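Local coordinates for protein p-nitrophenyl phosphatase (Pho2) (Archaeoglobus fulgidus, PDB 3QGM) that probably hydrolyses phosphate monoesters as a metal-dependent phosphatase of the haloacid dehalogenase (HAD) superfamily, here holding a calcium ion, at residues S50-R54 / A76-T80; A81-A85 / E104-L110; G17-K21 / V231-V235. All blocks are in the same frame, centred on the assembly; numbering follows the deposited sequence.

Interaction 1 (S50-R54 / A76-T80)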
ATOM      1  N   SER A  50       2.364  -0.067  17.911  1.00 23.80           N
ATOM      2  CA  SER A  50       2.050   1.173  17.202  1.00 25.81           C
ATOM      3  C   SER A  50       0.825   1.934  17.754  1.00 24.72           C
ATOM      4  O   SER A  50       0.583   3.096  17.409  1.00 24.23           O
ATOM      5  CB  SER A  50       1.762   0.780  15.737  1.00 26.52           C
ATOM      6  OG  SER A  50       1.372   1.883  14.968  1.00 33.67           O
ATOM      7  N   THR A  51       0.041   1.253  18.575  1.00 24.92           N
ATOM      8  CA  THR A  51      -1.286   1.655  18.915  1.00 25.94           C
ATOM      9  C   THR A  51      -1.542   1.893  20.405  1.00 27.08           C
ATOM     10  O   THR A  51      -2.514   2.533  20.741  1.00 27.58           O
ATOM     11  CB  THR A  51      -2.298   0.582  18.433  1.00 27.08           C
ATOM     12  OG1 THR A  51      -2.081  -0.638  19.168  1.00 24.69           O
ATOM     13  CG2 THR A  51      -2.154   0.346  16.876  1.00 25.11           C
ATOM     14  N   ARG A  52      -0.724   1.342  21.291  1.00 27.14           N
ATOM     15  CA  ARG A  52      -0.969   1.506  22.716  1.00 26.71           C
ATOM     16  C   ARG A  52       0.085   2.441  23.352  1.00 26.73           C
ATOM     17  O   ARG A  52       1.251   2.511  22.909  1.00 27.54           O
ATOM     18  CB  ARG A  52      -0.987   0.152  23.418  1.00 28.10           C
ATOM     19  CG  ARG A  52      -1.940  -0.914  22.840  1.00 25.71           C
ATOM     20  CD  ARG A  52      -3.376  -0.450  22.575  1.00 25.54           C
ATOM     21  NE  ARG A  52      -4.082   0.154  23.712  1.00 28.31           N
ATOM     22  CZ  ARG A  52      -4.800  -0.499  24.629  1.00 28.65           C
ATOM     23  NH1 ARG A  52      -4.897  -1.824  24.622  1.00 31.80           N
ATOM     24  NH2 ARG A  52      -5.390   0.172  25.596  1.00 28.64           N
ATOM     25  N   SER A  53      -0.363   3.223  24.325  1.00 25.66           N
ATOM     26  CA  SER A  53       0.477   4.191  25.006  1.00 25.70           C
ATOM     27  C   SER A  53       1.483   3.443  25.879  1.00 25.86           C
ATOM     28  O   SER A  53       1.282   2.253  26.212  1.00 26.30           O
ATOM     29  CB  SER A  53      -0.402   5.111  25.835  1.00 25.27           C
ATOM     30  OG  SER A  53      -0.981   4.413  26.932  1.00 27.65           O
ATOM     31  N   ARG A  54       2.548   4.126  26.282  1.00 25.24           N
ATOM     32  CA  ARG A  54       3.541   3.513  27.142  1.00 26.49           C
ATOM     33  C   ARG A  54       2.903   2.967  28.402  1.00 26.53           C
ATOM     34  O   ARG A  54       3.242   1.858  28.845  1.00 27.75           O
ATOM     35  CB  ARG A  54       4.643   4.490  27.548  1.00 26.33           C
ATOM     36  CG  ARG A  54       5.657   3.822  28.467  1.00 30.80           C
ATOM     37  CD  ARG A  54       6.926   4.602  28.743  1.00 33.48           C
ATOM     38  NE  ARG A  54       6.638   5.863  29.388  1.00 37.54           N
ATOM     39  CZ  ARG A  54       7.551   6.669  29.944  1.00 41.67           C
ATOM     40  NH1 ARG A  54       7.149   7.814  30.442  1.00 42.25           N
ATOM     41  NH2 ARG A  54       8.857   6.367  29.958  1.00 43.16           N
ATOM     42  N   ALA A  76       7.018   2.096  20.737  1.00 23.12           N
ATOM     43  CA  ALA A  76       7.200   2.872  19.542  1.00 23.25           C
ATOM     44  C   ALA A  76       6.325   4.106  19.561  1.00 22.65           C
ATOM     45  O   ALA A  76       6.704   5.113  19.028  1.00 23.68           O
ATOM     46  CB  ALA A  76       6.908   1.996  18.257  1.00 21.54           C
ATOM     47  N   THR A  77       5.146   4.030  20.156  1.00 23.15           N
ATOM     48  CA  THR A  77       4.267   5.193  20.177  1.00 23.32           C
ATOM     49  C   THR A  77       4.955   6.331  20.957  1.00 23.77           C
ATOM     50  O   THR A  77       5.116   7.469  20.467  1.00 23.63           O
ATOM     51  CB  THR A  77       2.925   4.882  20.851  1.00 23.43           C
ATOM     52  OG1 THR A  77       3.159   4.298  22.136  1.00 21.78           O
ATOM     53  CG2 THR A  77       2.033   3.913  19.954  1.00 21.50           C
ATOM     54  N   TYR A  78       5.433   5.989  22.149  1.00 23.28           N
ATOM     55  CA  TYR A  78       6.177   6.992  22.977  1.00 23.55           C
ATOM     56  C   TYR A  78       7.496   7.423  22.296  1.00 22.94           C
ATOM     57  O   TYR A  78       7.866   8.620  22.311  1.00 22.12           O
ATOM     58  CB  TYR A  78       6.420   6.383  24.362  1.00 23.49           C
ATOM     59  CG  TYR A  78       7.373   7.093  25.285  1.00 25.78           C
ATOM     60  CD1 TYR A  78       6.895   8.034  26.171  1.00 28.48           C
ATOM     61  CD2 TYR A  78       8.750   6.807  25.296  1.00 28.29           C
ATOM     62  CE1 TYR A  78       7.719   8.693  27.063  1.00 28.45           C
ATOM     63  CE2 TYR A  78       9.638   7.505  26.197  1.00 28.35           C
ATOM     64  CZ  TYR A  78       9.077   8.443  27.071  1.00 31.50           C
ATOM     65  OH  TYR A  78       9.812   9.155  27.995  1.00 31.65           O
ATOM     66  N   ALA A  79       8.221   6.462  21.698  1.00 22.84           N
ATOM     67  CA  ALA A  79       9.539   6.769  21.184  1.00 23.68           C
ATOM     68  C   ALA A  79       9.315   7.781  20.074  1.00 24.39           C
ATOM     69  O   ALA A  79      10.065   8.760  19.947  1.00 26.03           O
ATOM     70  CB  ALA A  79      10.295   5.487  20.668  1.00 23.18           C
ATOM     71  N   THR A  80       8.255   7.567  19.288  1.00 23.43           N
ATOM     72  CA  THR A  80       8.045   8.359  18.093  1.00 23.07           C
ATOM     73  C   THR A  80       7.700   9.794  18.468  1.00 23.32           C
ATOM     74  O   THR A  80       8.233  10.749  17.866  1.00 20.83           O
ATOM     75  CB  THR A  80       6.917   7.759  17.217  1.00 23.09           C
ATOM     76  OG1 THR A  80       7.354   6.494  16.694  1.00 22.28           O
ATOM     77  CG2 THR A  80       6.541   8.734  16.090  1.00 22.00           C
TER
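The guanidinium of Arg54 lies flat over one face of the Tyr78 ring, a cation-pi stack with its planes 20° apart and Arg54 CZ 4.0 Å from the ring centroid. The contact joins the Rossmann-like HAD core, represented by the loop after strand 42-47, to the start of helix 76-87, which follows core strand 73-75 and runs into the cap domain. Arg54 CD continues the overlap as a CH-pi contact, nearly above the ring centre. Arg54 also makes long, weak ion pairs with Glu70 and Asp71. Ser53 is the N-cap of helix 54-63, and its hydroxyl reaches Ile56 N in a weak bond. At the other end Ser50 points its CB away from helix 76-87, and its OG bonds to Ser125 N. Between these ends Thr77 meets the loop backbone with both branches of its side chain: CG2 sits 3.0 Å from Ser50 O, while the p rotamer directs OG1 at the loop carbonyl, donating a 2.7 Å hydrogen bond to Arg52 O.

Interaction 2 (A81-A85 / E104-L110)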
ATOM      1  N   ALA A  81       6.818   9.925  19.473  1.00 23.64           N
ATOM      2  CA  ALA A  81       6.352  11.228  19.985  1.00 24.30           C
ATOM      3  C   ALA A  81       7.511  12.033  20.563  1.00 25.99           C
ATOM      4  O   ALA A  81       7.719  13.184  20.189  1.00 26.03           O
ATOM      5  CB  ALA A  81       5.214  11.049  21.053  1.00 24.69           C
ATOM      6  N   ARG A  82       8.322  11.410  21.409  1.00 27.61           N
ATOM      7  CA  ARG A  82       9.488  12.099  21.984  1.00 28.74           C
ATOM      8  C   ARG A  82      10.579  12.460  20.955  1.00 29.01           C
ATOM      9  O   ARG A  82      11.180  13.529  21.049  1.00 28.74           O
ATOM     10  CB  ARG A  82      10.104  11.249  23.098  1.00 30.71           C
ATOM     11  CG  ARG A  82       9.149  10.977  24.221  1.00 32.69           C
ATOM     12  CD  ARG A  82       8.713  12.177  25.026  1.00 36.30           C
ATOM     13  NE  ARG A  82       7.502  11.826  25.793  1.00 40.05           N
ATOM     14  CZ  ARG A  82       7.053  12.455  26.879  1.00 44.23           C
ATOM     15  NH1 ARG A  82       7.730  13.497  27.413  1.00 43.84           N
ATOM     16  NH2 ARG A  82       5.931  12.010  27.464  1.00 42.82           N
ATOM     17  N   PHE A  83      10.815  11.590  19.980  1.00 27.18           N
ATOM     18  CA  PHE A  83      11.693  11.913  18.865  1.00 28.07           C
ATOM     19  C   PHE A  83      11.256  13.236  18.177  1.00 27.99           C
ATOM     20  O   PHE A  83      12.048  14.110  17.903  1.00 28.27           O
ATOM     21  CB  PHE A  83      11.741  10.730  17.858  1.00 28.53           C
ATOM     22  CG  PHE A  83      12.612  10.993  16.673  1.00 29.14           C
ATOM     23  CD1 PHE A  83      13.939  10.595  16.667  1.00 34.47           C
ATOM     24  CD2 PHE A  83      12.127  11.712  15.588  1.00 29.74           C
ATOM     25  CE1 PHE A  83      14.781  10.912  15.567  1.00 33.39           C
ATOM     26  CE2 PHE A  83      12.929  12.013  14.496  1.00 30.62           C
ATOM     27  CZ  PHE A  83      14.265  11.630  14.490  1.00 32.27           C
ATOM     28  N   ILE A  84       9.979  13.384  17.887  1.00 27.17           N
ATOM     29  CA  ILE A  84       9.520  14.581  17.232  1.00 26.77           C
ATOM     30  C   ILE A  84       9.666  15.831  18.114  1.00 28.19           C
ATOM     31  O   ILE A  84      10.095  16.895  17.657  1.00 27.87           O
ATOM     32  CB  ILE A  84       8.079  14.393  16.751  1.00 25.34           C
ATOM     33  CG1 ILE A  84       8.056  13.210  15.761  1.00 25.34           C
ATOM     34  CG2 ILE A  84       7.568  15.675  16.140  1.00 23.66           C
ATOM     35  CD1 ILE A  84       6.679  12.805  15.166  1.00 20.11           C
ATOM     36  N   ALA A  85       9.240  15.683  19.354  1.00 29.44           N
ATOM     37  CA  ALA A  85       9.185  16.767  20.321  1.00 30.31           C
ATOM     38  C   ALA A  85      10.585  17.355  20.570  1.00 31.49           C
ATOM     39  O   ALA A  85      10.756  18.590  20.714  1.00 32.32           O
ATOM     40  CB  ALA A  85       8.604  16.226  21.602  1.00 30.00           C
ATOM     41  N   GLU A 104       0.263   9.627  23.028  1.00 26.08           N
ATOM     42  CA  GLU A 104       1.684   9.848  23.289  1.00 25.58           C
ATOM     43  C   GLU A 104       2.129  11.102  22.571  1.00 25.34           C
ATOM     44  O   GLU A 104       2.937  11.873  23.063  1.00 24.95           O
ATOM     45  CB  GLU A 104       2.538   8.645  22.858  1.00 25.88           C
ATOM     46  CG  GLU A 104       2.327   7.385  23.719  1.00 24.56           C
ATOM     47  CD  GLU A 104       2.878   7.530  25.172  1.00 28.95           C
ATOM     48  OE1 GLU A 104       3.609   8.500  25.440  1.00 28.36           O
ATOM     49  OE2 GLU A 104       2.618   6.660  26.031  1.00 28.37           O
ATOM     50  N   LEU A 105       1.568  11.348  21.403  1.00 25.08           N
ATOM     51  CA  LEU A 105       1.846  12.599  20.718  1.00 24.81           C
ATOM     52  C   LEU A 105       1.455  13.813  21.571  1.00 25.12           C
ATOM     53  O   LEU A 105       2.219  14.747  21.687  1.00 24.89           O
ATOM     54  CB  LEU A 105       1.167  12.644  19.367  1.00 23.18           C
ATOM     55  CG  LEU A 105       1.724  11.734  18.265  1.00 23.41           C
ATOM     56  CD1 LEU A 105       0.721  11.754  17.174  1.00 22.83           C
ATOM     57  CD2 LEU A 105       3.159  12.154  17.726  1.00 21.81           C
ATOM     58  N   ARG A 106       0.247  13.804  22.132  1.00 25.78           N
ATOM     59  CA  ARG A 106      -0.210  14.886  23.012  1.00 27.59           C
ATOM     60  C   ARG A 106       0.593  14.937  24.285  1.00 27.67           C
ATOM     61  O   ARG A 106       0.999  16.011  24.723  1.00 27.31           O
ATOM     62  CB  ARG A 106      -1.696  14.777  23.354  1.00 27.83           C
ATOM     63  CG  ARG A 106      -2.584  15.308  22.270  1.00 32.91           C
ATOM     64  CD  ARG A 106      -3.788  16.186  22.791  1.00 35.92           C
ATOM     65  NE  ARG A 106      -4.617  16.674  21.671  1.00 33.22           N
ATOM     66  CZ  ARG A 106      -5.429  15.879  21.012  1.00 32.87           C
ATOM     67  NH1 ARG A 106      -5.494  14.613  21.360  1.00 32.37           N
ATOM     68  NH2 ARG A 106      -6.174  16.332  20.018  1.00 32.98           N
ATOM     69  N   LEU A 107       0.891  13.776  24.838  1.00 27.71           N
ATOM     70  CA  LEU A 107       1.695  13.735  26.068  1.00 29.18           C
ATOM     71  C   LEU A 107       3.092  14.313  25.895  1.00 29.75           C
ATOM     72  O   LEU A 107       3.653  14.839  26.828  1.00 29.54           O
ATOM     73  CB  LEU A 107       1.812  12.319  26.634  1.00 27.93           C
ATOM     74  CG  LEU A 107       0.591  11.690  27.282  1.00 28.91           C
ATOM     75  CD1 LEU A 107       0.835  10.198  27.464  1.00 25.75           C
ATOM     76  CD2 LEU A 107       0.268  12.326  28.654  1.00 30.48           C
ATOM     77  N   ALA A 108       3.648  14.235  24.691  1.00 30.88           N
ATOM     78  CA  ALA A 108       4.949  14.850  24.417  1.00 30.65           C
ATOM     79  C   ALA A 108       4.856  16.333  24.092  1.00 31.27           C
ATOM     80  O   ALA A 108       5.859  16.941  23.714  1.00 29.64           O
ATOM     81  CB  ALA A 108       5.681  14.099  23.312  1.00 30.15           C
ATOM     82  N   GLY A 109       3.671  16.937  24.239  1.00 31.51           N
ATOM     83  CA  GLY A 109       3.533  18.397  23.985  1.00 31.58           C
ATOM     84  C   GLY A 109       3.256  18.756  22.519  1.00 31.66           C
ATOM     85  O   GLY A 109       3.231  19.925  22.171  1.00 30.61           O
ATOM     86  N   LEU A 110       3.050  17.754  21.653  1.00 30.05           N
ATOM     87  CA  LEU A 110       2.770  18.038  20.239  1.00 30.26           C
ATOM     88  C   LEU A 110       1.319  18.488  20.025  1.00 30.63           C
ATOM     89  O   LEU A 110       0.447  18.209  20.828  1.00 32.21           O
ATOM     90  CB  LEU A 110       3.105  16.845  19.349  1.00 28.06           C
ATOM     91  CG  LEU A 110       4.559  16.346  19.510  1.00 28.58           C
ATOM     92  CD1 LEU A 110       4.842  14.976  18.838  1.00 27.22           C
ATOM     93  CD2 LEU A 110       5.595  17.448  19.106  1.00 27.72           C
TER
HETATM   94  O   HOH W   1       4.849  10.953  24.718  1.00 27.00           O
HETATM   95  O   HOH W   2       4.344   9.257  28.118  1.00 32.39           O
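Two helices come unusually close here: Ala81 CA lies 4.8 Å from Leu105 CA, an approach possible because Ala81 offers just a methyl group; Ala81 CB sits 3.1 Å from Glu104 O. Alanines continue the seam, with Ala108 CB 3.8 Å from Ala81 CB and 4.0 Å from Ala85 CB. Helix 99-107 ends at this point in a Schellman motif, Leu110 N bonding to Leu105 O and Gly109 N to Arg106 O, with Gly109 at positive phi as the C-prime residue. The turn brings Leu110 back against the partner helix, its CD1 3.9 Å from Ile84 CB and its CD2 4.1 Å from Ala85 CB. On the more exposed margin the Arg82 guanidinium covers Ala108 CB with one face. Water 1 takes a weak bond from Arg82 NE and donates to both Glu104 O and Glu104 OE1; water 2 links Arg82 NH2, weakly, to the same OE1, while Glu104 OE2 accepts from Arg54 N. Helix 99-107 is the crossover of a beta-alpha-beta unit between strands 92-95 and 111-112 of the cap sheet: Leu105 and Leu110 rest on Val93, and Ile84 of helix 76-87 reaches Ile148 of strand 146-149.

Interaction 3 (G17-K21 / V231-V235)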
ATOM      1  N   GLY A  17       6.194 -12.329  22.518  1.00 27.18           N
ATOM      2  CA  GLY A  17       6.853 -13.584  22.117  1.00 26.96           C
ATOM      3  C   GLY A  17       7.930 -13.944  23.128  1.00 27.05           C
ATOM      4  O   GLY A  17       8.551 -15.013  23.051  1.00 27.55           O
ATOM      5  N   VAL A  18       8.178 -13.048  24.079  1.00 27.02           N
ATOM      6  CA  VAL A  18       9.281 -13.236  25.030  1.00 27.07           C
ATOM      7  C   VAL A  18       8.721 -13.257  26.446  1.00 27.67           C
ATOM      8  O   VAL A  18       8.920 -14.238  27.171  1.00 27.76           O
ATOM      9  CB  VAL A  18      10.370 -12.138  24.927  1.00 27.91           C
ATOM     10  CG1 VAL A  18      11.556 -12.421  25.949  1.00 26.29           C
ATOM     11  CG2 VAL A  18      10.860 -11.993  23.513  1.00 26.38           C
ATOM     12  N   ILE A  19       7.968 -12.225  26.814  1.00 28.11           N
ATOM     13  CA  ILE A  19       7.409 -12.127  28.176  1.00 29.68           C
ATOM     14  C   ILE A  19       5.895 -12.344  28.240  1.00 29.80           C
ATOM     15  O   ILE A  19       5.340 -12.899  29.226  1.00 30.04           O
ATOM     16  CB  ILE A  19       7.782 -10.776  28.768  1.00 30.57           C
ATOM     17  CG1 ILE A  19       9.305 -10.720  28.894  1.00 32.20           C
ATOM     18  CG2 ILE A  19       7.143 -10.555  30.123  1.00 30.34           C
ATOM     19  CD1 ILE A  19       9.802  -9.382  28.513  1.00 36.56           C
ATOM     20  N   GLY A  20       5.229 -11.958  27.172  1.00 29.13           N
ATOM     21  CA  GLY A  20       3.837 -12.246  27.045  1.00 30.30           C
ATOM     22  C   GLY A  20       3.439 -12.396  25.606  1.00 30.30           C
ATOM     23  O   GLY A  20       4.198 -12.125  24.680  1.00 30.96           O
ATOM     24  N   LYS A  21       2.244 -12.878  25.432  1.00 30.97           N
ATOM     25  CA  LYS A  21       1.586 -12.849  24.156  1.00 33.02           C
ATOM     26  C   LYS A  21       0.294 -12.073  24.362  1.00 33.47           C
ATOM     27  O   LYS A  21      -0.619 -12.545  25.021  1.00 33.64           O
ATOM     28  CB  LYS A  21       1.308 -14.270  23.694  1.00 33.44           C
ATOM     29  CG  LYS A  21       1.600 -14.493  22.231  1.00 38.21           C
ATOM     30  CD  LYS A  21       1.880 -15.998  21.931  1.00 43.16           C
ATOM     31  CE  LYS A  21       3.361 -16.442  22.227  1.00 45.35           C
ATOM     32  NZ  LYS A  21       3.463 -17.942  22.339  1.00 48.43           N
ATOM     33  N   VAL A 231      15.164 -16.138  21.347  1.00 31.26           N
ATOM     34  CA  VAL A 231      14.423 -17.127  22.114  1.00 30.91           C
ATOM     35  C   VAL A 231      13.348 -17.720  21.247  1.00 31.45           C
ATOM     36  O   VAL A 231      12.922 -17.126  20.256  1.00 30.84           O
ATOM     37  CB  VAL A 231      13.807 -16.583  23.427  1.00 31.23           C
ATOM     38  CG1 VAL A 231      14.917 -16.206  24.402  1.00 31.82           C
ATOM     39  CG2 VAL A 231      12.826 -15.424  23.149  1.00 29.10           C
ATOM     40  N   LEU A 232      12.891 -18.890  21.658  1.00 32.39           N
ATOM     41  CA  LEU A 232      12.011 -19.706  20.832  1.00 33.08           C
ATOM     42  C   LEU A 232      10.586 -19.822  21.430  1.00 32.95           C
ATOM     43  O   LEU A 232       9.835 -20.716  21.065  1.00 33.72           O
ATOM     44  CB  LEU A 232      12.672 -21.084  20.619  1.00 33.30           C
ATOM     45  CG  LEU A 232      14.063 -21.069  19.961  1.00 32.96           C
ATOM     46  CD1 LEU A 232      14.598 -22.481  19.829  1.00 33.44           C
ATOM     47  CD2 LEU A 232      14.075 -20.361  18.582  1.00 26.52           C
ATOM     48  N   THR A 233      10.226 -18.890  22.296  1.00 32.14           N
ATOM     49  CA  THR A 233       8.881 -18.821  22.883  1.00 32.05           C
ATOM     50  C   THR A 233       7.855 -18.082  22.008  1.00 32.33           C
ATOM     51  O   THR A 233       6.694 -18.084  22.344  1.00 31.39           O
ATOM     52  CB  THR A 233       8.896 -18.180  24.291  1.00 32.16           C
ATOM     53  OG1 THR A 233       9.786 -17.051  24.314  1.00 30.68           O
ATOM     54  CG2 THR A 233       9.328 -19.237  25.347  1.00 33.81           C
ATOM     55  N   GLY A 234       8.268 -17.525  20.855  1.00 32.74           N
ATOM     56  CA  GLY A 234       7.386 -16.694  20.033  1.00 32.89           C
ATOM     57  C   GLY A 234       7.469 -17.075  18.563  1.00 34.52           C
ATOM     58  O   GLY A 234       7.409 -18.254  18.245  1.00 33.93           O
ATOM     59  N   VAL A 235       7.625 -16.091  17.676  1.00 35.05           N
ATOM     60  CA  VAL A 235       7.588 -16.311  16.217  1.00 36.25           C
ATOM     61  C   VAL A 235       8.620 -17.389  15.713  1.00 37.64           C
ATOM     62  O   VAL A 235       8.330 -18.184  14.797  1.00 38.19           O
ATOM     63  CB  VAL A 235       7.775 -14.938  15.483  1.00 36.26           C
ATOM     64  CG1 VAL A 235       8.050 -15.105  14.019  1.00 36.21           C
ATOM     65  CG2 VAL A 235       6.555 -13.982  15.711  1.00 37.10           C
TER
HETATM   66  O   HOH W   3      10.975 -16.286  26.774  1.00 27.11           O
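Two direct hydrogen bonds join the segments, both through a side chain: Thr233 OG1 donates to Gly17 O at 2.7 Å, and Lys21 NZ reaches across to Thr233 O at 3.2 Å. Water 3 adds a bridge, donating to Val18 O (2.9 Å) and to Thr233 OG1 (2.8 Å), so that the threonine hydroxyl serves both the protein and the solvent link. The apolar part is small, Val18 CG2 meeting Val231 CG2 at 4.0 Å. Bare backbone fills the remaining interface. Gly17 CA and Gly234 CA are 3.8 Å apart, and a CB on Gly234 would clash with Gly17; the positive phi of Gly17 also suits glycine. Beyond the segments, Val235 N bonds to Asp212 OD2, tying residues 231-235 to a calcium ligand. Residues 17-21 follow Asp14 and Asp16, the other aspartate ligands, and Val18 completes what is probably the DxDx(T/V) signature. The turn at residues 17-19 and the short hairpin of strands 20-21 and 24-25 are consistent with the squiggle and flap at the active site of HAD phosphatases.

How the interactions relate
Interactions 1 and 2 form one continuous region: their centres are 10 Å apart, they share helix 76-87, and Glu104 joins them. Glu104 OE2 lies 2.5 Å from Arg54 N, a probable hydrogen bond, and Glu104 OE1 packs 3.4 Å from Tyr78 CD1. Interaction 3 stands apart, its centre 20 Å from that of interaction 1 and 29 Å from that of interaction 2, which lies across the centre of the chain. The three thus run from the metal site outward: in interaction 3 the Val18 side chain is about 3 Å from that of Asp14, in interaction 1 the Ser50 side chain is about 13 Å from the calcium, and interaction 2 lies in the cap, away from the site.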